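Local coordinates for KLLA0C04147p (PDB 5H2A), which probably binds and transfers sterols as a member of the oxysterol-binding protein family, the chain described here being its ankyrin-repeat domain, at residues V111-M115 against M144-R149; H200-R206 against D233-K237; G218-F222 against A261-S266. Numbering follows the deposited sequence.

Interaction 1. Residues V111-M115 against M144-R149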
ATOM      1  N   VAL A 111       9.565  -5.275 -14.443  1.00 15.92           N
ATOM      2  CA  VAL A 111       9.752  -4.804 -13.070  1.00 17.97           C
ATOM      3  C   VAL A 111       9.737  -3.280 -13.027  1.00 16.85           C
ATOM      4  O   VAL A 111       9.095  -2.670 -12.168  1.00 18.58           O
ATOM      5  CB  VAL A 111      11.057  -5.372 -12.487  1.00 14.66           C
ATOM      6  CG1 VAL A 111      11.400  -4.661 -11.192  1.00 18.73           C
ATOM      7  CG2 VAL A 111      10.916  -6.899 -12.243  1.00 16.60           C
ATOM      8  N   THR A 112      10.423  -2.645 -13.975  1.00 17.37           N
ATOM      9  CA  THR A 112      10.453  -1.186 -14.027  1.00 19.52           C
ATOM     10  C   THR A 112       9.062  -0.594 -14.240  1.00 19.62           C
ATOM     11  O   THR A 112       8.682   0.369 -13.564  1.00 19.28           O
ATOM     12  CB  THR A 112      11.408  -0.740 -15.133  1.00 25.50           C
ATOM     13  OG1 THR A 112      12.739  -1.128 -14.776  1.00 23.35           O
ATOM     14  CG2 THR A 112      11.361   0.769 -15.316  1.00 31.74           C
ATOM     15  N   VAL A 113       8.297  -1.141 -15.188  1.00 17.89           N
ATOM     16  CA  VAL A 113       6.930  -0.657 -15.423  1.00 17.05           C
ATOM     17  C   VAL A 113       6.096  -0.758 -14.150  1.00 18.74           C
ATOM     18  O   VAL A 113       5.359   0.166 -13.782  1.00 17.26           O
ATOM     19  CB  VAL A 113       6.282  -1.445 -16.575  1.00 18.71           C
ATOM     20  CG1 VAL A 113       4.774  -1.140 -16.671  1.00 22.05           C
ATOM     21  CG2 VAL A 113       6.976  -1.122 -17.904  1.00 21.23           C
ATOM     22  N   LEU A 114       6.170  -1.901 -13.472  1.00 18.29           N
ATOM     23  CA  LEU A 114       5.351  -2.093 -12.280  1.00 16.22           C
ATOM     24  C   LEU A 114       5.823  -1.212 -11.116  1.00 14.30           C
ATOM     25  O   LEU A 114       4.997  -0.620 -10.412  1.00 18.20           O
ATOM     26  CB  LEU A 114       5.377  -3.575 -11.898  1.00 13.90           C
ATOM     27  CG  LEU A 114       4.651  -4.528 -12.867  1.00 13.62           C
ATOM     28  CD1 LEU A 114       4.870  -5.983 -12.425  1.00 17.22           C
ATOM     29  CD2 LEU A 114       3.172  -4.232 -12.875  1.00 17.22           C
ATOM     30  N   MET A 115       7.145  -1.121 -10.887  1.00 16.52           N
ATOM     31  CA  MET A 115       7.649  -0.259  -9.805  1.00 18.55           C
ATOM     32  C   MET A 115       7.285   1.201 -10.037  1.00 24.00           C
ATOM     33  O   MET A 115       7.167   1.971  -9.074  1.00 22.05           O
ATOM     34  CB  MET A 115       9.174  -0.349  -9.665  1.00 16.20           C
ATOM     35  CG  MET A 115       9.750  -1.708  -9.177  1.00 22.70           C
ATOM     36  SD  MET A 115       9.313  -2.080  -7.476  1.00 28.34           S
ATOM     37  CE  MET A 115      10.335  -0.933  -6.523  1.00 21.21           C
ATOM     38  N   MET A 144      18.215  -2.769  -8.765  1.00 17.36           N
ATOM     39  CA  MET A 144      17.291  -1.795  -9.332  1.00 19.85           C
ATOM     40  C   MET A 144      16.050  -1.625  -8.458  1.00 22.26           C
ATOM     41  O   MET A 144      15.620  -0.497  -8.194  1.00 17.09           O
ATOM     42  CB  MET A 144      16.906  -2.226 -10.754  1.00 17.42           C
ATOM     43  CG  MET A 144      15.740  -1.463 -11.346  1.00 34.39           C
ATOM     44  SD  MET A 144      15.548  -1.829 -13.113  1.00 50.32           S
ATOM     45  CE  MET A 144      14.794  -3.474 -13.087  1.00 38.16           C
ATOM     46  N   MET A 145      15.475  -2.731  -7.983  1.00 13.83           N
ATOM     47  CA  MET A 145      14.323  -2.655  -7.089  1.00 17.43           C
ATOM     48  C   MET A 145      14.682  -2.005  -5.766  1.00 15.08           C
ATOM     49  O   MET A 145      13.885  -1.236  -5.205  1.00 18.25           O
ATOM     50  CB  MET A 145      13.758  -4.060  -6.841  1.00 17.36           C
ATOM     51  CG  MET A 145      13.198  -4.709  -8.120  1.00 19.95           C
ATOM     52  SD  MET A 145      12.499  -6.366  -7.855  1.00 18.62           S
ATOM     53  CE  MET A 145      10.998  -5.975  -6.971  1.00 18.68           C
ATOM     54  N   GLN A 146      15.862  -2.336  -5.238  1.00 15.31           N
ATOM     55  CA  GLN A 146      16.311  -1.757  -3.982  1.00 13.93           C
ATOM     56  C   GLN A 146      16.452  -0.246  -4.097  1.00 17.79           C
ATOM     57  O   GLN A 146      16.018   0.491  -3.210  1.00 16.62           O
ATOM     58  CB  GLN A 146      17.646  -2.391  -3.591  1.00 20.02           C
ATOM     59  CG  GLN A 146      18.315  -1.805  -2.374  1.00 28.03           C
ATOM     60  CD  GLN A 146      19.616  -2.539  -2.068  1.00 40.58           C
ATOM     61  OE1 GLN A 146      19.600  -3.685  -1.634  1.00 30.99           O
ATOM     62  NE2 GLN A 146      20.745  -1.893  -2.338  1.00 44.37           N
ATOM     63  N   VAL A 147      17.076   0.234  -5.173  1.00 18.58           N
ATOM     64  CA  VAL A 147      17.259   1.677  -5.316  1.00 19.26           C
ATOM     65  C   VAL A 147      15.938   2.371  -5.618  1.00 18.48           C
ATOM     66  O   VAL A 147      15.661   3.467  -5.103  1.00 19.19           O
ATOM     67  CB  VAL A 147      18.323   1.980  -6.383  1.00 20.12           C
ATOM     68  CG1 VAL A 147      18.465   3.500  -6.532  1.00 24.40           C
ATOM     69  CG2 VAL A 147      19.672   1.367  -5.974  1.00 20.84           C
ATOM     70  N   ALA A 148      15.093   1.761  -6.450  1.00 17.27           N
ATOM     71  CA  ALA A 148      13.783   2.355  -6.706  1.00 19.08           C
ATOM     72  C   ALA A 148      12.978   2.481  -5.420  1.00 21.44           C
ATOM     73  O   ALA A 148      12.302   3.494  -5.195  1.00 16.94           O
ATOM     74  CB  ALA A 148      13.013   1.530  -7.739  1.00 21.16           C
ATOM     75  N   ARG A 149      13.039   1.472  -4.553  1.00 18.09           N
ATOM     76  CA  ARG A 149      12.347   1.607  -3.276  1.00 17.26           C
ATOM     77  C   ARG A 149      12.937   2.741  -2.441  1.00 15.86           C
ATOM     78  O   ARG A 149      12.196   3.553  -1.877  1.00 19.12           O
ATOM     79  CB  ARG A 149      12.387   0.307  -2.465  1.00 17.16           C
ATOM     80  CG  ARG A 149      11.569   0.569  -1.170  1.00 21.50           C
ATOM     81  CD  ARG A 149      11.552  -0.550  -0.222  1.00 31.88           C
ATOM     82  NE  ARG A 149      10.667  -1.614  -0.653  1.00 29.44           N
ATOM     83  CZ  ARG A 149      10.467  -2.698   0.075  1.00 38.35           C
ATOM     84  NH1 ARG A 149      11.086  -2.817   1.242  1.00 34.02           N
ATOM     85  NH2 ARG A 149       9.675  -3.659  -0.361  1.00 27.72           N
TER
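This is an apolar helix-helix contact between the second helix of the predicted ankyrin repeat and the long helix that follows it: 111-115 is the last part of helix 108-115, and 144-149 lies early in helix 139-165. The two short segments run almost parallel, at 17°, with their axes 11.0 Å apart. At that spacing the backbones stay well separated, Met115 and Ala148 being closest at 7.4 Å between CA atoms, and the gap is filled largely by methionines. Val111, its CB toward the other helix, places CG1 3.6 Å from Met145 CG and 4.1 Å from Met144 CE. Met115 is the most covered residue of the contact: with all three chi angles m, its chain curls so that CE meets both Ala148 CB and Met145 O at 3.8 Å, while its SD lies 4.3 Å from Met145 CE. At the margin Thr112 OG1, hydrogen-bonded to Gly108 O, sits 3.3 Å from Met144 SD. The guanidinium of Arg149 points elsewhere, bonding to Gln131 and forming a salt bridge with Asp122. Val111 and Met145 also pack on Ala102 and Ala103 of helix 98-104, so the contact joins three helices. Near-parallel packing of the second helix of one repeat on the helix that follows is consistent with the outer-helix layer of an ankyrin solenoid, here with helix 98-104 packed against both.

Interaction 2. Residues H200-R206 against D233-K237; sequences HEFVKKR and DLLKK
Residues 200-204 form the later part of helix 198-204, and the chain then turns at Arg206, whose positive phi (55/34) closes a Schellman motif with Arg206 N bonded to Val203 O at 2.9 Å. Facing them, Asp233 and Leu234 end a 3-10 segment, and from Leu235 (-97/125) the backbone is extended through Lys237. Lys204 and Leu234 are nearest, 6.9 Å between CA atoms. His200 (chi1 m) turns the edge of its ring to Leu234, CD2 to CD1 3.7 Å. Its ND1 is bonded to Thr197 and its NE2 to Lys229 O, a tie between neighbouring units like that of the TPLH histidine of ankyrin repeats. Val203 (t) points across, CG1 lying 3.9 Å from Leu235 CD2 and 4.4 Å from Leu234 CB. Lys204 CG lies 3.7 Å from Leu234 CD1. The amine of Lys204 forms a salt bridge with Asp196. Lys205 turns back along the helix to a salt bridge, NZ to Glu201 OE2 2.8 Å. Arg206, with chi1 between wells at -92° and chi2 p, folds over so that NH1 donates to Lys204 O at 3.1 Å and Leu235 CD2 covers one guanidinium face, 3.7 Å from NH2. Both leucines are m,t. Both neighbouring helices touch the contact: Val203 packs on Cys211 of helix 208-215, while Leu235 touches Leu254 and Arg206 pairs with Asp251, both on helix 249-268.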
ATOM      1  N   HIS A 200       6.705  14.129  19.897  1.00 18.52           N
ATOM      2  CA  HIS A 200       7.308  15.132  20.781  1.00 20.09           C
ATOM      3  C   HIS A 200       7.126  16.533  20.223  1.00 16.61           C
ATOM      4  O   HIS A 200       6.807  17.480  20.960  1.00 16.64           O
ATOM      5  CB  HIS A 200       8.802  14.877  20.959  1.00 18.96           C
ATOM      6  CG  HIS A 200       9.107  13.627  21.705  1.00 25.17           C
ATOM      7  ND1 HIS A 200       9.411  12.448  21.064  1.00 28.65           N
ATOM      8  CD2 HIS A 200       9.156  13.365  23.032  1.00 29.77           C
ATOM      9  CE1 HIS A 200       9.631  11.509  21.965  1.00 31.48           C
ATOM     10  NE2 HIS A 200       9.489  12.040  23.165  1.00 33.11           N
ATOM     11  N   GLU A 201       7.394  16.683  18.926  1.00 16.37           N
ATOM     12  CA  GLU A 201       7.348  17.981  18.267  1.00 20.51           C
ATOM     13  C   GLU A 201       5.978  18.630  18.419  1.00 18.65           C
ATOM     14  O   GLU A 201       5.868  19.805  18.799  1.00 16.75           O
ATOM     15  CB  GLU A 201       7.714  17.798  16.786  1.00 18.19           C
ATOM     16  CG  GLU A 201       7.459  19.026  15.938  1.00 19.45           C
ATOM     17  CD  GLU A 201       7.646  18.776  14.441  1.00 23.14           C
ATOM     18  OE1 GLU A 201       8.121  17.684  14.061  1.00 22.90           O
ATOM     19  OE2 GLU A 201       7.298  19.679  13.649  1.00 19.69           O
ATOM     20  N   PHE A 202       4.911  17.880  18.134  1.00 14.33           N
ATOM     21  CA  PHE A 202       3.593  18.487  18.177  1.00 17.26           C
ATOM     22  C   PHE A 202       2.988  18.508  19.569  1.00 15.35           C
ATOM     23  O   PHE A 202       2.088  19.320  19.815  1.00 19.46           O
ATOM     24  CB  PHE A 202       2.669  17.799  17.168  1.00 16.85           C
ATOM     25  CG  PHE A 202       3.027  18.151  15.747  1.00 20.50           C
ATOM     26  CD1 PHE A 202       2.595  19.354  15.195  1.00 25.17           C
ATOM     27  CD2 PHE A 202       3.870  17.339  15.011  1.00 15.20           C
ATOM     28  CE1 PHE A 202       2.961  19.716  13.899  1.00 28.63           C
ATOM     29  CE2 PHE A 202       4.260  17.688  13.710  1.00 19.13           C
ATOM     30  CZ  PHE A 202       3.793  18.884  13.149  1.00 19.49           C
ATOM     31  N   VAL A 203       3.468  17.678  20.494  1.00 15.14           N
ATOM     32  CA  VAL A 203       3.105  17.901  21.893  1.00 17.10           C
ATOM     33  C   VAL A 203       3.656  19.242  22.367  1.00 17.99           C
ATOM     34  O   VAL A 203       2.945  20.035  22.994  1.00 20.18           O
ATOM     35  CB  VAL A 203       3.590  16.751  22.795  1.00 18.62           C
ATOM     36  CG1 VAL A 203       3.514  17.200  24.280  1.00 18.38           C
ATOM     37  CG2 VAL A 203       2.767  15.503  22.554  1.00 17.28           C
ATOM     38  N   LYS A 204       4.926  19.522  22.064  1.00 15.86           N
ATOM     39  CA  LYS A 204       5.505  20.798  22.478  1.00 18.92           C
ATOM     40  C   LYS A 204       4.819  21.971  21.795  1.00 19.59           C
ATOM     41  O   LYS A 204       4.675  23.040  22.401  1.00 18.70           O
ATOM     42  CB  LYS A 204       7.011  20.812  22.199  1.00 22.79           C
ATOM     43  CG  LYS A 204       7.804  19.952  23.184  1.00 30.18           C
ATOM     44  CD  LYS A 204       9.315  20.114  23.014  1.00 37.46           C
ATOM     45  CE  LYS A 204       9.830  19.528  21.721  1.00 33.98           C
ATOM     46  NZ  LYS A 204      11.326  19.575  21.682  1.00 33.15           N
ATOM     47  N   LYS A 205       4.365  21.784  20.551  1.00 17.29           N
ATOM     48  CA  LYS A 205       3.594  22.802  19.850  1.00 17.55           C
ATOM     49  C   LYS A 205       2.169  22.944  20.378  1.00 20.69           C
ATOM     50  O   LYS A 205       1.464  23.857  19.933  1.00 19.86           O
ATOM     51  CB  LYS A 205       3.559  22.486  18.352  1.00 22.08           C
ATOM     52  CG  LYS A 205       4.881  22.795  17.634  1.00 15.44           C
ATOM     53  CD  LYS A 205       4.852  22.238  16.207  1.00 20.17           C
ATOM     54  CE  LYS A 205       6.098  22.657  15.415  1.00 29.26           C
ATOM     55  NZ  LYS A 205       5.974  22.153  14.009  1.00 24.46           N
ATOM     56  N   ARG A 206       1.737  22.075  21.304  1.00 18.02           N
ATOM     57  CA  ARG A 206       0.358  22.077  21.807  1.00 15.77           C
ATOM     58  C   ARG A 206      -0.650  21.951  20.671  1.00 18.39           C
ATOM     59  O   ARG A 206      -1.744  22.513  20.727  1.00 22.14           O
ATOM     60  CB  ARG A 206       0.062  23.329  22.637  1.00 20.92           C
ATOM     61  CG  ARG A 206       0.308  23.146  24.109  1.00 24.98           C
ATOM     62  CD  ARG A 206       1.772  23.012  24.396  1.00 24.84           C
ATOM     63  NE  ARG A 206       2.049  22.825  25.823  1.00 24.52           N
ATOM     64  CZ  ARG A 206       3.279  22.808  26.328  1.00 30.95           C
ATOM     65  NH1 ARG A 206       4.319  22.976  25.517  1.00 24.18           N
ATOM     66  NH2 ARG A 206       3.474  22.632  27.628  1.00 30.39           N
ATOM     67  N   ASP A 233       6.209  13.557  29.544  1.00 25.43           N
ATOM     68  CA  ASP A 233       7.119  14.290  30.428  1.00 30.54           C
ATOM     69  C   ASP A 233       7.293  15.744  30.012  1.00 29.02           C
ATOM     70  O   ASP A 233       7.833  16.537  30.790  1.00 29.06           O
ATOM     71  CB  ASP A 233       8.517  13.650  30.460  1.00 34.35           C
ATOM     72  CG  ASP A 233       8.516  12.233  31.012  1.00 44.10           C
ATOM     73  OD1 ASP A 233       7.665  11.932  31.878  1.00 37.48           O
ATOM     74  OD2 ASP A 233       9.383  11.425  30.579  1.00 38.64           O
ATOM     75  N   LEU A 234       6.910  16.107  28.786  1.00 24.58           N
ATOM     76  CA  LEU A 234       7.110  17.476  28.318  1.00 24.57           C
ATOM     77  C   LEU A 234       6.055  18.437  28.844  1.00 30.35           C
ATOM     78  O   LEU A 234       6.245  19.650  28.739  1.00 29.63           O
ATOM     79  CB  LEU A 234       7.115  17.510  26.782  1.00 29.26           C
ATOM     80  CG  LEU A 234       8.062  16.504  26.127  1.00 30.36           C
ATOM     81  CD1 LEU A 234       7.887  16.487  24.609  1.00 29.85           C
ATOM     82  CD2 LEU A 234       9.498  16.815  26.500  1.00 34.83           C
ATOM     83  N   LEU A 235       4.954  17.924  29.395  1.00 28.15           N
ATOM     84  CA  LEU A 235       3.889  18.756  29.938  1.00 31.98           C
ATOM     85  C   LEU A 235       4.068  18.907  31.445  1.00 29.24           C
ATOM     86  O   LEU A 235       4.118  17.904  32.171  1.00 34.45           O
ATOM     87  CB  LEU A 235       2.524  18.139  29.632  1.00 30.21           C
ATOM     88  CG  LEU A 235       2.284  17.825  28.159  1.00 28.12           C
ATOM     89  CD1 LEU A 235       0.995  17.039  27.983  1.00 31.36           C
ATOM     90  CD2 LEU A 235       2.238  19.133  27.382  1.00 33.95           C
ATOM     91  N   LYS A 236       4.133  20.153  31.911  1.00 36.56           N
ATOM     92  CA  LYS A 236       4.326  20.428  33.334  1.00 45.40           C
ATOM     93  C   LYS A 236       3.132  19.968  34.163  1.00 42.06           C
ATOM     94  O   LYS A 236       1.975  20.109  33.755  1.00 35.49           O
ATOM     95  CB  LYS A 236       4.554  21.922  33.564  1.00 53.09           C
ATOM     96  CG  LYS A 236       5.975  22.293  33.939  1.00 64.94           C
ATOM     97  CD  LYS A 236       6.956  21.869  32.869  1.00 71.73           C
ATOM     98  CE  LYS A 236       8.366  22.317  33.219  1.00 70.12           C
ATOM     99  NZ  LYS A 236       8.616  23.713  32.716  1.00 71.55           N
ATOM    100  N   LYS A 237       3.424  19.437  35.349  1.00 42.87           N
ATOM    101  CA  LYS A 237       2.389  18.955  36.250  1.00 46.89           C
ATOM    102  C   LYS A 237       1.598  20.117  36.850  1.00 39.94           C
ATOM    103  O   LYS A 237       2.148  21.184  37.134  1.00 34.83           O
ATOM    104  CB  LYS A 237       3.012  18.109  37.363  1.00 54.24           C
ATOM    105  CG  LYS A 237       1.997  17.472  38.295  1.00 64.11           C
ATOM    106  CD  LYS A 237       2.591  17.163  39.659  1.00 66.02           C
ATOM    107  CE  LYS A 237       1.526  17.242  40.737  1.00 67.04           C
ATOM    108  NZ  LYS A 237       1.186  18.656  41.057  1.00 68.59           N
TER

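Interaction 3. Residues G218-F222 against A261-S266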
ATOM      1  N   GLY A 218      -0.366   5.368  14.761  1.00 29.79           N
ATOM      2  CA  GLY A 218       0.791   4.610  15.175  1.00 32.00           C
ATOM      3  C   GLY A 218       1.812   5.347  16.001  1.00 28.17           C
ATOM      4  O   GLY A 218       2.833   4.748  16.355  1.00 25.91           O
ATOM      5  N   GLY A 219       1.582   6.623  16.321  1.00 21.93           N
ATOM      6  CA  GLY A 219       2.498   7.336  17.190  1.00 22.20           C
ATOM      7  C   GLY A 219       2.671   6.628  18.517  1.00 29.99           C
ATOM      8  O   GLY A 219       1.683   6.253  19.149  1.00 30.90           O
ATOM      9  N   ASP A 220       3.917   6.429  18.943  1.00 23.63           N
ATOM     10  CA  ASP A 220       4.203   5.600  20.105  1.00 27.77           C
ATOM     11  C   ASP A 220       4.522   6.482  21.298  1.00 20.79           C
ATOM     12  O   ASP A 220       5.592   7.109  21.327  1.00 26.97           O
ATOM     13  CB  ASP A 220       5.371   4.654  19.809  1.00 32.95           C
ATOM     14  CG  ASP A 220       5.681   3.697  20.965  1.00 41.53           C
ATOM     15  OD1 ASP A 220       5.232   3.930  22.106  1.00 29.12           O
ATOM     16  OD2 ASP A 220       6.396   2.698  20.727  1.00 43.66           O
ATOM     17  N   PRO A 221       3.660   6.543  22.316  1.00 27.37           N
ATOM     18  CA  PRO A 221       3.930   7.433  23.460  1.00 26.37           C
ATOM     19  C   PRO A 221       5.079   6.978  24.342  1.00 29.36           C
ATOM     20  O   PRO A 221       5.496   7.742  25.227  1.00 27.53           O
ATOM     21  CB  PRO A 221       2.603   7.421  24.229  1.00 31.65           C
ATOM     22  CG  PRO A 221       1.974   6.133  23.864  1.00 29.09           C
ATOM     23  CD  PRO A 221       2.368   5.850  22.438  1.00 26.86           C
ATOM     24  N   PHE A 222       5.608   5.773  24.133  1.00 29.69           N
ATOM     25  CA  PHE A 222       6.724   5.273  24.921  1.00 25.15           C
ATOM     26  C   PHE A 222       8.079   5.594  24.307  1.00 30.67           C
ATOM     27  O   PHE A 222       9.103   5.385  24.965  1.00 31.44           O
ATOM     28  CB  PHE A 222       6.600   3.754  25.108  1.00 33.00           C
ATOM     29  CG  PHE A 222       5.423   3.340  25.952  1.00 32.06           C
ATOM     30  CD1 PHE A 222       5.034   4.106  27.043  1.00 36.36           C
ATOM     31  CD2 PHE A 222       4.708   2.188  25.657  1.00 33.59           C
ATOM     32  CE1 PHE A 222       3.954   3.728  27.833  1.00 31.19           C
ATOM     33  CE2 PHE A 222       3.618   1.806  26.435  1.00 31.57           C
ATOM     34  CZ  PHE A 222       3.244   2.581  27.533  1.00 24.69           C
ATOM     35  N   ALA A 261      -3.263   6.680  24.937  1.00 27.25           N
ATOM     36  CA  ALA A 261      -2.394   6.057  23.939  1.00 28.81           C
ATOM     37  C   ALA A 261      -1.401   5.099  24.593  1.00 27.15           C
ATOM     38  O   ALA A 261      -1.075   4.042  24.032  1.00 27.45           O
ATOM     39  CB  ALA A 261      -1.666   7.136  23.133  1.00 22.26           C
ATOM     40  N   ALA A 262      -0.928   5.444  25.791  1.00 22.71           N
ATOM     41  CA  ALA A 262       0.020   4.588  26.496  1.00 25.87           C
ATOM     42  C   ALA A 262      -0.630   3.273  26.903  1.00 30.36           C
ATOM     43  O   ALA A 262       0.004   2.211  26.820  1.00 29.91           O
ATOM     44  CB  ALA A 262       0.580   5.313  27.716  1.00 27.85           C
ATOM     45  N   ARG A 263      -1.898   3.321  27.324  1.00 28.71           N
ATOM     46  CA  ARG A 263      -2.614   2.086  27.646  1.00 34.38           C
ATOM     47  C   ARG A 263      -2.753   1.201  26.414  1.00 32.37           C
ATOM     48  O   ARG A 263      -2.511  -0.010  26.470  1.00 32.55           O
ATOM     49  CB  ARG A 263      -3.991   2.414  28.246  1.00 31.64           C
ATOM     50  CG  ARG A 263      -3.914   2.997  29.671  1.00 31.56           C
ATOM     51  CD  ARG A 263      -5.292   3.120  30.343  1.00 35.26           C
ATOM     52  NE  ARG A 263      -6.192   4.049  29.661  1.00 36.42           N
ATOM     53  CZ  ARG A 263      -6.297   5.347  29.959  1.00 39.83           C
ATOM     54  NH1 ARG A 263      -7.140   6.123  29.292  1.00 30.97           N
ATOM     55  NH2 ARG A 263      -5.551   5.874  30.919  1.00 33.83           N
ATOM     56  N   GLU A 264      -3.127   1.791  25.283  1.00 26.63           N
ATOM     57  CA  GLU A 264      -3.280   1.002  24.065  1.00 28.95           C
ATOM     58  C   GLU A 264      -1.933   0.468  23.585  1.00 31.32           C
ATOM     59  O   GLU A 264      -1.832  -0.687  23.140  1.00 31.94           O
ATOM     60  CB  GLU A 264      -3.974   1.856  23.001  1.00 28.27           C
ATOM     61  CG  GLU A 264      -5.357   2.305  23.471  1.00 37.71           C
ATOM     62  CD  GLU A 264      -6.029   3.297  22.536  1.00 50.93           C
ATOM     63  OE1 GLU A 264      -5.322   3.959  21.746  1.00 55.84           O
ATOM     64  OE2 GLU A 264      -7.271   3.419  22.603  1.00 54.41           O
ATOM     65  N   GLN A 265      -0.881   1.277  23.713  1.00 28.64           N
ATOM     66  CA  GLN A 265       0.464   0.844  23.336  1.00 36.01           C
ATOM     67  C   GLN A 265       0.927  -0.339  24.182  1.00 36.82           C
ATOM     68  O   GLN A 265       1.631  -1.233  23.687  1.00 32.84           O
ATOM     69  CB  GLN A 265       1.445   2.008  23.485  1.00 26.67           C
ATOM     70  CG  GLN A 265       2.781   1.775  22.801  1.00 32.64           C
ATOM     71  CD  GLN A 265       2.632   1.659  21.302  1.00 40.23           C
ATOM     72  OE1 GLN A 265       1.970   2.485  20.665  1.00 32.52           O
ATOM     73  NE2 GLN A 265       3.228   0.614  20.724  1.00 41.17           N
ATOM     74  N   SER A 266       0.561  -0.349  25.466  1.00 27.76           N
ATOM     75  CA  SER A 266       0.956  -1.451  26.340  1.00 25.72           C
ATOM     76  C   SER A 266       0.415  -2.783  25.828  1.00 28.58           C
ATOM     77  O   SER A 266       1.089  -3.817  25.928  1.00 31.41           O
ATOM     78  CB  SER A 266       0.466  -1.187  27.764  1.00 29.93           C
ATOM     79  OG  SER A 266       1.234  -0.172  28.380  1.00 32.47           O
TER
HETATM   80  O   HOH W   1       2.693   2.429  17.961  1.00 43.85           O
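Apolar packing makes up the middle of this contact, in which the loop after helix 208-215 lies against helix 249-268 near its C-terminal end. The Gly-Gly-Asp-Pro sequence of 218-221 follows its helix as in the Gly-Ala-Asp-Pro turn after the second helix of ankyrin repeats. Pro221 sets its ring on the helix backbone, CG being 3.6 Å from both Ala261 C and Ala262 N and 3.8 Å from Ala261 CB; the small alanines let the loop approach to 5.7 Å between the CA atoms of Pro221 and Ala262. Phe222 lies along the next part of the helix, CE1 3.7 Å from Ala262 CB and CD2 3.5 Å from Gln265 CG, with Ser266 OG at its ring edge, 3.5 Å from CZ. Among polar groups, Asp220 OD1 accepts from Phe222 N at 2.8 Å, an Asx turn spanning Asp220 to Phe222, and Asn188 bonds to Asp220 N and Gly218 O. A single water joins loop to helix, donating to Gly218 O and to Gln265 OE1, each at 2.8 Å, while Gln265 NE2 is bonded to Asp269. The chemistry implies a loop docked through proline and phenylalanine, with solvent mediating polar contact at the glycine end.

Interaction 1 is complete before the other two begin, and it stands apart in space, its centre about 40 Å from that of interaction 2 and 34 Å from that of interaction 3. Interactions 2 and 3 are neighbours, with centres 15 Å and nearest atoms about 6 Å apart, and their segments alternate along the chain in the order 200-206, 218-222, 233-237, 261-266. Helix 249-268 links them: it carries 261-266 and also receives Arg206 and Leu235. Helix 139-165 connects the two regions, since it supplies 144-149 to interaction 1 and, through Arg161, a salt bridge to Glu201. The contacts thus occupy two separate regions of an elongated ankyrin-repeat domain, bridged by this helix.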